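Local coordinates for Ice-binding protein (Leucosporidium, PDB 3UYU) that binds to the surface of ice crystals and inhibits their growth, conferring freeze tolerance on an Arctic yeast, at residues A[135-138]-A[139-142]. The protein carries 2 engineered substitutions. Residues are numbered along the deposited sequence; the frame is centred on the assembly and turned at random.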
loop_
_atom_site.group_PDB
_atom_site.type_symbol
_atom_site.label_atom_id
_atom_site.label_comp_id
_atom_site.label_asym_id
_atom_site.label_seq_id
_atom_site.Cartn_x
_atom_site.Cartn_y
_atom_site.Cartn_z
ATOM N N GLU A 135 15.222 5.471 -26.427
ATOM C CA GLU A 135 15.926 6.784 -26.463
ATOM C C GLU A 135 15.078 7.881 -25.900
ATOM O O GLU A 135 14.004 8.213 -26.501
ATOM C CB GLU A 135 16.327 7.134 -27.887
ATOM C CG GLU A 135 17.209 8.383 -27.938
ATOM C CD GLU A 135 17.451 8.899 -29.361
ATOM O OE1 GLU A 135 17.785 8.063 -30.256
ATOM O OE2 GLU A 135 17.324 10.158 -29.560
ATOM N N GLY A 136 15.475 8.473 -24.770
ATOM C CA GLY A 136 14.747 9.614 -24.238
ATOM C C GLY A 136 15.474 10.075 -23.009
ATOM O O GLY A 136 16.404 9.399 -22.595
ATOM N N ASN A 137 15.058 11.181 -22.421
ATOM C CA ASN A 137 15.781 11.743 -21.329
ATOM C C ASN A 137 15.484 11.035 -20.009
ATOM O O ASN A 137 14.797 10.004 -19.944
ATOM C CB ASN A 137 15.617 13.297 -21.278
ATOM C CG ASN A 137 14.214 13.746 -20.906
ATOM O OD1 ASN A 137 13.473 13.007 -20.220
ATOM N ND2 ASN A 137 13.830 14.978 -21.283
ATOM N N GLY A 138 16.032 11.599 -18.942
ATOM C CA GLY A 138 16.027 10.981 -17.621
ATOM C C GLY A 138 14.649 10.974 -16.982
ATOM O O GLY A 138 14.461 10.217 -16.014
ATOM N N ASP A 139 13.742 11.804 -17.525
ATOM C CA ASP A 139 12.396 11.815 -16.945
ATOM C C ASP A 139 11.390 11.206 -17.884
ATOM O O ASP A 139 10.160 11.191 -17.579
ATOM C CB ASP A 139 11.893 13.221 -16.627
ATOM C CG ASP A 139 12.622 13.862 -15.484
ATOM O OD1 ASP A 139 12.749 15.087 -15.621
ATOM O OD2 ASP A 139 13.153 13.192 -14.558
ATOM N N ALA A 140 11.850 10.778 -19.048
ATOM C CA ALA A 140 10.938 10.246 -20.070
ATOM C C ALA A 140 10.332 8.958 -19.611
ATOM O O ALA A 140 11.004 8.178 -18.962
ATOM C CB ALA A 140 11.606 10.032 -21.374
ATOM N N THR A 141 9.068 8.740 -20.004
ATOM C CA THR A 141 8.371 7.493 -19.670
ATOM C C THR A 141 7.866 6.730 -20.884
ATOM O O THR A 141 7.489 7.332 -21.927
ATOM C CB THR A 141 7.180 7.722 -18.678
ATOM O OG1 THR A 141 6.402 8.813 -19.190
ATOM C CG2 THR A 141 7.708 8.047 -17.294
ATOM N N TRP A 142 7.885 5.392 -20.745
ATOM C CA TRP A 142 7.412 4.463 -21.781
ATOM C C TRP A 142 6.436 3.470 -21.104
ATOM O O TRP A 142 6.747 2.927 -20.065
ATOM C CB TRP A 142 8.558 3.591 -22.295
ATOM C CG TRP A 142 9.578 4.270 -23.191
ATOM C CD1 TRP A 142 9.632 4.229 -24.571
ATOM C CD2 TRP A 142 10.724 5.026 -22.758
ATOM N NE1 TRP A 142 10.761 4.916 -25.013
ATOM C CE2 TRP A 142 11.434 5.411 -23.931
ATOM C CE3 TRP A 142 11.222 5.419 -21.501
ATOM C CZ2 TRP A 142 12.623 6.183 -23.894
ATOM C CZ3 TRP A 142 12.410 6.185 -21.452
ATOM C CH2 TRP A 142 13.077 6.585 -22.682
HETATM O O HOH W 1 13.703 7.924 -18.399
#
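The backbone oxygen of Asn137 is gripped twice. Ala140 N donates to Asn137 O at 3.2 Å, and a water donates to the same oxygen at 2.8 Å. The nitrogen of Ala140 stands well above the carbonyl plane of Asn137, 69° out of it. The water also donates to Ala140 O, at 2.8 Å, so it ties the start of the turn to its end. The side chain of Asn137 folds back over this turn. With chi1 near 69°, its amide group is tucked back against its own backbone, and this brings OD1 round to the amide of Asp139, two residues on. Asp139 N donates to Asn137 OD1 at 3.0 Å, with a bent N-H...O angle of 146°. This is an Asx turn laid on the type I beta turn from Asn137 to Ala140. The turn reverses the chain at a corner of the right-handed beta-helix, between strands 132-135 and 142-146. The methyl of Ala140 packs against the turn, with CB 3.5 Å from Asn137 O, and also touches Pro117. At the base of the loop the Trp142 ring reaches across to the 135-136 backbone. Its six-membered edge meets the backbone edge-on: CZ2 lies 3.6 Å from Glu135 O, and CH2 lies 3.7 Å from Gly136 N. Beyond the loop, Trp142 NE1 hydrogen-bonds to Leu115 O, and the indole packs edge-to-face with Phe134.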